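Local coordinates for thioredoxin-like protein (PDB 3TY1), which probably binds carbohydrate and is a putative aldose 1-epimerase, built on the beta-supersandwich fold of the galactose mutarotase clan, at residues Thr142-Val147 and Gly163-Ser168; Ala239-Lys244 and Asp257-Asn262; Asn270-Ala275 and Asp291-Pro296. One frame throughout, in Å; residues are numbered along the deposited sequence.

The three contacts follow one another along the chain without overlapping. Contacts 1 and 3 both reach the long antiparallel sheet: contact 1 joins strands 146-152 and 159-169, and contact 3 lies where strand 272-278 begins and strand 285-291 ends. Their centres are about 26 Å apart. Contact 2 belongs to a separate mixed sheet, with strand 259-265, on the opposite side of the chain's centre from contact 1; those two centres are about 35 Å apart. Between contacts 2 and 3 the centres lie about 23 Å apart and the nearest atoms about 9 Å. Residues 291-296 lead into strand 297-304, the neighbour of strand 259-265, so the chain passes there from the long sheet to the mixed sheet, consistent with a link between layers of the supersandwich.

Contact 1: Thr142-Val147 and Gly163-Ser168; sequences TPASLV and GLVKES
Two direct backbone hydrogen bonds tie the segments: Ser-145 N donates a hydrogen bond to Leu-164 O at 2.8 Å, nearly along the C=O axis, and Leu-164 N donates to Leu-146 O at 2.8 Å in the carbonyl plane. Leu-146 N, between them, is buried by the contact and has no partner in the model. Farther along, water replaces direct pairing. Water 2 donates to Pro-143 O and, at 2.7 Å, to Ser-145 OG, and accepts from Lys-166 N at 3.0 Å, so three polar atoms share one molecule. Water 1 donates to Thr-142 OG1 at 2.6 Å and to Lys-166 O. These segments form the open end of the antiparallel hairpin of strands 146-152 and 159-169, in the long sheet of the supersandwich; strand 2-9 pairs with the other edge of strand 146-152. Thr-142 OG1, anti to its carbonyl carbon (chi1 -60°), is also hydrogen-bonded to Lys-138 O. That rotation sends CG2 across Val-165, 3.7 Å from its CG1. Leu-146 CB and Leu-164 CB meet at 3.9 Å on one sheet face. Ser-145 OG lies beside the extended Lys-166 chain, 3.7 Å from CD, and is hydrogen-bonded to Glu-89 OE2 of the second subunit.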
loop_
_atom_site.group_PDB
_atom_site.type_symbol
_atom_site.label_atom_id
_atom_site.label_comp_id
_atom_site.label_asym_id
_atom_site.label_seq_id
_atom_site.Cartn_x
_atom_site.Cartn_y
_atom_site.Cartn_z
ATOM N N THR A 142 -0.271 10.984 -5.018
ATOM C CA THR A 142 -1.153 10.436 -6.041
ATOM C C THR A 142 -0.424 10.449 -7.389
ATOM O O THR A 142 -0.021 11.499 -7.837
ATOM C CB THR A 142 -2.452 11.274 -6.170
ATOM O OG1 THR A 142 -3.128 11.249 -4.905
ATOM C CG2 THR A 142 -3.364 10.735 -7.305
ATOM N N PRO A 143 -0.263 9.278 -8.029
ATOM C CA PRO A 143 0.304 9.202 -9.371
ATOM C C PRO A 143 -0.578 9.869 -10.415
ATOM O O PRO A 143 -1.791 9.681 -10.420
ATOM C CB PRO A 143 0.403 7.707 -9.631
ATOM C CG PRO A 143 0.361 7.079 -8.301
ATOM C CD PRO A 143 -0.586 7.933 -7.505
ATOM N N ALA A 144 0.038 10.666 -11.284
ATOM C CA ALA A 144 -0.704 11.382 -12.296
ATOM C C ALA A 144 -1.367 10.396 -13.276
ATOM O O ALA A 144 -0.789 9.384 -13.653
ATOM C CB ALA A 144 0.215 12.345 -13.055
ATOM N N SER A 145 -2.573 10.735 -13.713
ATOM C CA SER A 145 -3.348 9.916 -14.626
ATOM C C SER A 145 -3.080 10.278 -16.074
ATOM O O SER A 145 -3.279 9.469 -16.954
ATOM C CB SER A 145 -4.839 10.155 -14.359
ATOM O OG SER A 145 -5.155 9.762 -13.046
ATOM N N LEU A 146 -2.708 11.523 -16.310
ATOM C CA LEU A 146 -2.434 12.038 -17.667
ATOM C C LEU A 146 -1.213 12.927 -17.531
ATOM O O LEU A 146 -1.205 13.796 -16.680
ATOM C CB LEU A 146 -3.605 12.872 -18.210
ATOM C CG LEU A 146 -3.464 13.520 -19.609
ATOM C CD1 LEU A 146 -3.534 12.526 -20.759
ATOM C CD2 LEU A 146 -4.544 14.626 -19.852
ATOM N N VAL A 147 -0.193 12.684 -18.344
ATOM C CA VAL A 147 1.014 13.482 -18.346
ATOM C C VAL A 147 1.334 13.812 -19.802
ATOM O O VAL A 147 1.433 12.886 -20.634
ATOM C CB VAL A 147 2.195 12.769 -17.670
ATOM C CG1 VAL A 147 3.445 13.610 -17.752
ATOM C CG2 VAL A 147 1.901 12.437 -16.196
ATOM N N GLY A 163 0.124 17.588 -15.834
ATOM C CA GLY A 163 -0.180 16.343 -15.147
ATOM C C GLY A 163 -1.509 16.387 -14.419
ATOM O O GLY A 163 -1.676 17.227 -13.541
ATOM N N LEU A 164 -2.437 15.496 -14.783
ATOM C CA LEU A 164 -3.770 15.412 -14.146
ATOM C C LEU A 164 -3.673 14.489 -12.930
ATOM O O LEU A 164 -3.355 13.312 -13.077
ATOM C CB LEU A 164 -4.787 14.838 -15.113
ATOM C CG LEU A 164 -6.261 14.741 -14.678
ATOM C CD1 LEU A 164 -6.758 16.106 -14.316
ATOM C CD2 LEU A 164 -7.128 14.067 -15.798
ATOM N N VAL A 165 -3.938 15.033 -11.752
ATOM C CA VAL A 165 -3.882 14.330 -10.463
ATOM C C VAL A 165 -5.301 14.273 -9.908
ATOM O O VAL A 165 -5.944 15.298 -9.652
ATOM C CB VAL A 165 -2.941 15.052 -9.526
ATOM C CG1 VAL A 165 -2.843 14.305 -8.204
ATOM C CG2 VAL A 165 -1.548 15.150 -10.160
ATOM N N LYS A 166 -5.821 13.068 -9.765
ATOM C CA LYS A 166 -7.220 12.870 -9.441
ATOM C C LYS A 166 -7.449 12.446 -8.011
ATOM O O LYS A 166 -6.687 11.637 -7.462
ATOM C CB LYS A 166 -7.829 11.818 -10.349
ATOM C CG LYS A 166 -7.802 12.110 -11.837
ATOM C CD LYS A 166 -8.590 10.975 -12.548
ATOM C CE LYS A 166 -8.830 11.215 -14.017
ATOM N NZ LYS A 166 -9.657 10.084 -14.571
ATOM N N GLU A 167 -8.517 12.982 -7.420
ATOM C CA GLU A 167 -8.965 12.631 -6.080
ATOM C C GLU A 167 -10.457 12.290 -6.250
ATOM O O GLU A 167 -11.306 13.102 -5.908
ATOM C CB GLU A 167 -8.748 13.794 -5.096
ATOM C CG GLU A 167 -7.234 14.192 -4.923
ATOM C CD GLU A 167 -7.016 15.387 -4.008
ATOM O OE1 GLU A 167 -7.246 15.257 -2.790
ATOM O OE2 GLU A 167 -6.581 16.464 -4.489
ATOM N N SER A 168 -10.703 11.106 -6.830
ATOM C CA SER A 168 -12.011 10.554 -7.210
ATOM C C SER A 168 -12.379 9.398 -6.299
ATOM O O SER A 168 -11.653 8.398 -6.235
ATOM C CB SER A 168 -11.923 10.051 -8.646
ATOM O OG SER A 168 -11.540 11.124 -9.503
HETATM O O HOH W 1 -5.672 10.859 -4.993
HETATM O O HOH W 2 -4.376 10.633 -10.661
#

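Contact 2: Ala239-Lys244 and Asp257-Asn262; sequences AKSGLK and DEMVFN
The Phe-261 ring is approached obliquely by residues 239-244, and CD1, CE1 and CZ do the touching. CE1 lies 3.3 Å from Ala-239 O, and CZ comes to 3.5 Å from Gly-242 C. Leu-243 adds its CA near CE1 and its CD1 at 3.9 Å from Phe-261 CD1, the two side chains crossing obliquely. With CG anti to the carbonyl carbon (chi1 -59°), the phenyl group leaves its strand toward the other segment, although its first bond does not point that way. Ala-239 O, beside the ring, accepts a hydrogen bond from Gly-242 N at 3.1 Å, and Leu-243 N bonds Lys-240 O in the same way, so two overlapping turns shape the surface that the ring meets.

No hydrogen bond crosses between the segments; the contact is packing within the connection from strand 231-234 to strand 259-265, adjacent antiparallel strands of the mixed sheet. The loop folds back over the start of the strand it leads to, and Ile-232 of the preceding strand touches both Leu-243 and Phe-261.

Met-259, modelled as selenomethionine, supplies the second side chain. Its extended chain (chi2 -176°, chi3 179°) runs along the turn: CB lies 4.0 Å from Ala-239 CB, SE 3.8 Å from Gly-242 N, and CE 3.3 Å from Ser-241 OG. Gly-242 has no side chain, and its backbone itself faces SE and the phenyl group. Ala-239 CB points into the interface, 3.4 Å from Val-260 O. Just before the strand, Asp-257 and Glu-258 both form salt bridges with Lys-171 of the third subunit.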
loop_
_atom_site.group_PDB
_atom_site.type_symbol
_atom_site.label_atom_id
_atom_site.label_comp_id
_atom_site.label_asym_id
_atom_site.label_seq_id
_atom_site.Cartn_x
_atom_site.Cartn_y
_atom_site.Cartn_z
ATOM N N ALA A 239 6.810 29.229 18.912
ATOM C CA ALA A 239 7.237 30.225 17.924
ATOM C C ALA A 239 7.231 31.680 18.455
ATOM O O ALA A 239 7.763 32.566 17.797
ATOM C CB ALA A 239 6.409 30.117 16.660
ATOM N N LYS A 240 6.632 31.938 19.608
ATOM C CA LYS A 240 6.572 33.318 20.129
ATOM C C LYS A 240 7.960 33.938 20.256
ATOM O O LYS A 240 8.116 35.087 19.943
ATOM C CB LYS A 240 5.859 33.395 21.487
ATOM C CG LYS A 240 4.335 33.358 21.429
ATOM C CD LYS A 240 3.752 33.173 22.856
ATOM C CE LYS A 240 2.255 33.448 22.921
ATOM N NZ LYS A 240 1.712 33.377 24.301
ATOM N N SER A 241 8.968 33.172 20.683
ATOM C CA SER A 241 10.312 33.725 20.873
ATOM C C SER A 241 11.013 34.200 19.581
ATOM O O SER A 241 11.901 35.057 19.635
ATOM C CB SER A 241 11.203 32.761 21.679
ATOM O OG SER A 241 11.890 31.876 20.852
ATOM N N GLY A 242 10.590 33.673 18.437
ATOM C CA GLY A 242 11.116 34.050 17.131
ATOM C C GLY A 242 10.368 35.151 16.403
ATOM O O GLY A 242 10.826 35.595 15.358
ATOM N N LEU A 243 9.253 35.637 16.956
ATOM C CA LEU A 243 8.422 36.604 16.236
ATOM C C LEU A 243 9.167 37.900 15.923
ATOM O O LEU A 243 9.156 38.349 14.785
ATOM C CB LEU A 243 7.141 36.893 17.011
ATOM C CG LEU A 243 6.118 37.826 16.356
ATOM C CD1 LEU A 243 5.550 37.207 15.088
ATOM C CD2 LEU A 243 5.021 38.147 17.389
ATOM N N LYS A 244 9.844 38.486 16.911
ATOM C CA LYS A 244 10.575 39.753 16.677
ATOM C C LYS A 244 11.622 39.603 15.542
ATOM O O LYS A 244 11.819 40.547 14.782
ATOM C CB LYS A 244 11.207 40.306 17.962
ATOM N N ASP A 257 14.181 22.388 16.164
ATOM C CA ASP A 257 12.996 21.819 15.544
ATOM C C ASP A 257 12.454 22.771 14.469
ATOM O O ASP A 257 12.952 22.777 13.356
ATOM C CB ASP A 257 11.895 21.414 16.550
ATOM C CG ASP A 257 10.728 20.650 15.857
ATOM O OD1 ASP A 257 10.988 19.792 14.980
ATOM O OD2 ASP A 257 9.566 20.883 16.181
ATOM N N GLU A 258 11.452 23.575 14.801
ATOM C CA GLU A 258 10.889 24.536 13.861
ATOM C C GLU A 258 10.141 25.651 14.559
ATOM O O GLU A 258 9.675 25.501 15.711
ATOM C CB GLU A 258 9.919 23.834 12.893
ATOM C CG GLU A 258 8.675 23.256 13.554
ATOM C CD GLU A 258 7.767 22.515 12.605
ATOM O OE1 GLU A 258 8.277 21.728 11.773
ATOM O OE2 GLU A 258 6.533 22.680 12.725
HETATM N N MSE A 259 10.025 26.772 13.855
HETATM C CA MSE A 259 9.100 27.844 14.284
HETATM C C MSE A 259 8.306 28.221 13.037
HETATM O O MSE A 259 8.875 28.401 11.949
HETATM C CB MSE A 259 9.836 29.034 14.907
HETATM C CG MSE A 259 10.420 28.711 16.229
HETATM SE SE MSE A 259 11.242 30.239 17.049
HETATM C CE MSE A 259 11.811 29.347 18.690
ATOM N N VAL A 260 6.991 28.231 13.182
ATOM C CA VAL A 260 6.106 28.540 12.079
ATOM C C VAL A 260 5.371 29.827 12.400
ATOM O O VAL A 260 5.071 30.054 13.567
ATOM C CB VAL A 260 5.123 27.394 11.844
ATOM C CG1 VAL A 260 4.115 27.781 10.767
ATOM C CG2 VAL A 260 5.922 26.143 11.417
ATOM N N PHE A 261 5.128 30.656 11.363
ATOM C CA PHE A 261 4.427 31.928 11.499
ATOM C C PHE A 261 3.335 32.016 10.458
ATOM O O PHE A 261 3.510 31.598 9.270
ATOM C CB PHE A 261 5.402 33.105 11.393
ATOM C CG PHE A 261 6.485 33.063 12.443
ATOM C CD1 PHE A 261 6.256 33.587 13.712
ATOM C CD2 PHE A 261 7.697 32.443 12.188
ATOM C CE1 PHE A 261 7.237 33.505 14.705
ATOM C CE2 PHE A 261 8.683 32.367 13.169
ATOM C CZ PHE A 261 8.453 32.914 14.421
ATOM N N ASN A 262 2.200 32.523 10.914
ATOM C CA ASN A 262 1.045 32.726 10.070
ATOM C C ASN A 262 0.979 34.164 9.633
ATOM O O ASN A 262 0.899 35.043 10.485
ATOM C CB ASN A 262 -0.203 32.352 10.828
ATOM C CG ASN A 262 -0.252 30.886 11.179
ATOM O OD1 ASN A 262 0.121 30.022 10.371
ATOM N ND2 ASN A 262 -0.759 30.590 12.380
#

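Contact 3: Asn270-Ala275 and Asp291-Pro296; sequences NHQTLA and DTRQLP. With SO4 (sulfate ion), chain K.
Asp-291 OD2 is gripped twice: by Arg-293 NH2 at 2.8 Å and, from across the contact, by Gln-272 NE2 at 2.9 Å. Arg-293 NH2 meets the syn lone pair of OD2, while the amide comes from above, 65° out of the carboxylate plane. OD1 also accepts twice, from Arg-293 NE at 3.0 Å on its syn lone pair and from Arg-293 N on its anti lone pair. Four bonds therefore fix the carboxylate, and the side-on salt bridge keeps it at the in-plane edge of the guanidinium; this pairing probably favours the charged form of Asp-291.

Gln-272 is bent at chi2 (-51°), so NE2 also reaches Asn-270 O at 3.0 Å, while OE1 is hydrogen-bonded to Gln-289 NE2. The His-271 ring lies over one guanidinium face, the planes 12° apart, and Arg-293 CD sits 3.7 Å from the ring centroid as a CH-pi contact. Over the opposite face is O1 of a sulfate, probably from the crystallisation liquor, whose O4 accepts from Gln-294 NE2. His-271 O takes Thr-292 N at 2.9 Å and, above its carbonyl plane, Thr-292 OG1 at 3.3 Å. Thr-273 CG2 and Thr-292 CG2 meet at 3.7 Å.

Asp-291 O accepts from both Gln-294 N and Leu-295 N, and OD1 binds the amide two residues on. Gln-272 and Asp-291 are a non-hydrogen-bonded pair at the open end of the antiparallel hairpin of strands 272-278 and 285-291, and the chain leaves the latter through an Asx turn.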
loop_
_atom_site.group_PDB
_atom_site.type_symbol
_atom_site.label_atom_id
_atom_site.label_comp_id
_atom_site.label_asym_id
_atom_site.label_seq_id
_atom_site.Cartn_x
_atom_site.Cartn_y
_atom_site.Cartn_z
ATOM N N ASN A 270 -3.314 44.541 -8.649
ATOM C CA ASN A 270 -3.722 43.395 -9.458
ATOM C C ASN A 270 -3.746 42.104 -8.616
ATOM O O ASN A 270 -3.805 41.015 -9.170
ATOM C CB ASN A 270 -2.769 43.251 -10.644
ATOM C CG ASN A 270 -2.697 44.516 -11.473
ATOM O OD1 ASN A 270 -1.610 44.991 -11.785
ATOM N ND2 ASN A 270 -3.848 45.100 -11.779
ATOM N N HIS A 271 -3.721 42.258 -7.289
ATOM C CA HIS A 271 -3.850 41.169 -6.300
ATOM C C HIS A 271 -2.659 40.238 -6.299
ATOM O O HIS A 271 -2.756 39.123 -5.831
ATOM C CB HIS A 271 -5.137 40.364 -6.501
ATOM C CG HIS A 271 -6.363 41.207 -6.587
ATOM N ND1 HIS A 271 -7.064 41.608 -5.473
ATOM C CD2 HIS A 271 -7.010 41.728 -7.656
ATOM C CE1 HIS A 271 -8.089 42.353 -5.852
ATOM N NE2 HIS A 271 -8.074 42.447 -7.172
ATOM N N GLN A 272 -1.534 40.704 -6.815
ATOM C CA GLN A 272 -0.336 39.917 -6.866
ATOM C C GLN A 272 0.513 40.315 -5.671
ATOM O O GLN A 272 0.579 41.512 -5.307
ATOM C CB GLN A 272 0.445 40.177 -8.154
ATOM C CG GLN A 272 -0.309 39.895 -9.460
ATOM C CD GLN A 272 -0.935 38.523 -9.484
ATOM O OE1 GLN A 272 -0.230 37.508 -9.478
ATOM N NE2 GLN A 272 -2.273 38.485 -9.501
ATOM N N THR A 273 1.155 39.320 -5.057
ATOM C CA THR A 273 2.111 39.566 -4.001
ATOM C C THR A 273 3.399 38.786 -4.300
ATOM O O THR A 273 3.441 38.006 -5.247
ATOM C CB THR A 273 1.534 39.220 -2.627
ATOM O OG1 THR A 273 2.371 39.789 -1.614
ATOM C CG2 THR A 273 1.421 37.715 -2.445
ATOM N N LEU A 274 4.434 39.023 -3.495
ATOM C CA LEU A 274 5.767 38.479 -3.751
ATOM C C LEU A 274 6.415 38.202 -2.416
ATOM O O LEU A 274 6.412 39.072 -1.543
ATOM C CB LEU A 274 6.594 39.495 -4.566
ATOM C CG LEU A 274 7.923 39.166 -5.208
ATOM C CD1 LEU A 274 7.768 38.022 -6.198
ATOM C CD2 LEU A 274 8.520 40.394 -5.902
ATOM N N ALA A 275 6.946 36.999 -2.258
ATOM C CA ALA A 275 7.692 36.603 -1.072
ATOM C C ALA A 275 9.005 35.974 -1.508
ATOM O O ALA A 275 9.094 35.353 -2.603
ATOM C CB ALA A 275 6.869 35.621 -0.249
ATOM N N ASP A 291 -1.145 35.018 -6.309
ATOM C CA ASP A 291 -2.355 35.816 -6.406
ATOM C C ASP A 291 -3.158 35.642 -5.110
ATOM O O ASP A 291 -3.651 34.530 -4.821
ATOM C CB ASP A 291 -3.147 35.311 -7.619
ATOM C CG ASP A 291 -4.337 36.191 -7.985
ATOM O OD1 ASP A 291 -5.199 36.505 -7.115
ATOM O OD2 ASP A 291 -4.409 36.598 -9.167
ATOM N N THR A 292 -3.338 36.734 -4.352
ATOM C CA THR A 292 -4.026 36.652 -3.057
ATOM C C THR A 292 -5.550 36.401 -3.123
ATOM O O THR A 292 -6.169 36.146 -2.099
ATOM C CB THR A 292 -3.741 37.876 -2.162
ATOM O OG1 THR A 292 -4.148 39.043 -2.852
ATOM C CG2 THR A 292 -2.232 37.978 -1.818
ATOM N N ARG A 293 -6.145 36.438 -4.309
ATOM C CA ARG A 293 -7.530 35.963 -4.482
ATOM C C ARG A 293 -7.630 34.448 -4.525
ATOM O O ARG A 293 -8.662 33.883 -4.198
ATOM C CB ARG A 293 -8.128 36.490 -5.775
ATOM C CG ARG A 293 -8.276 37.993 -5.803
ATOM C CD ARG A 293 -8.593 38.470 -7.203
ATOM N NE ARG A 293 -7.505 38.161 -8.123
ATOM C CZ ARG A 293 -7.529 38.426 -9.434
ATOM N NH1 ARG A 293 -8.571 39.034 -9.995
ATOM N NH2 ARG A 293 -6.493 38.103 -10.186
ATOM N N GLN A 294 -6.549 33.794 -4.959
ATOM C CA GLN A 294 -6.476 32.357 -5.075
ATOM C C GLN A 294 -5.871 31.732 -3.815
ATOM O O GLN A 294 -6.333 30.696 -3.362
ATOM C CB GLN A 294 -5.573 31.986 -6.274
ATOM C CG GLN A 294 -6.014 32.603 -7.625
ATOM C CD GLN A 294 -5.019 32.354 -8.767
ATOM O OE1 GLN A 294 -3.852 32.025 -8.552
ATOM N NE2 GLN A 294 -5.493 32.508 -9.988
ATOM N N LEU A 295 -4.831 32.371 -3.288
ATOM C CA LEU A 295 -4.066 31.884 -2.142
ATOM C C LEU A 295 -3.977 33.070 -1.148
ATOM O O LEU A 295 -2.986 33.796 -1.103
ATOM C CB LEU A 295 -2.698 31.346 -2.607
ATOM C CG LEU A 295 -2.705 30.160 -3.561
ATOM C CD1 LEU A 295 -1.282 29.909 -4.127
ATOM C CD2 LEU A 295 -3.271 28.835 -2.901
ATOM N N PRO A 296 -5.041 33.286 -0.367
ATOM C CA PRO A 296 -5.064 34.486 0.486
ATOM C C PRO A 296 -4.137 34.572 1.670
ATOM O O PRO A 296 -3.933 35.689 2.169
ATOM C CB PRO A 296 -6.542 34.581 0.940
ATOM C CG PRO A 296 -7.257 33.521 0.226
ATOM C CD PRO A 296 -6.266 32.504 -0.188
HETATM S S SO4 K . -8.944 34.204 -10.436
HETATM O O1 SO4 K . -8.686 34.839 -9.130
HETATM O O2 SO4 K . -10.403 34.131 -10.659
HETATM O O3 SO4 K . -8.329 35.012 -11.517
HETATM O O4 SO4 K . -8.417 32.818 -10.491
#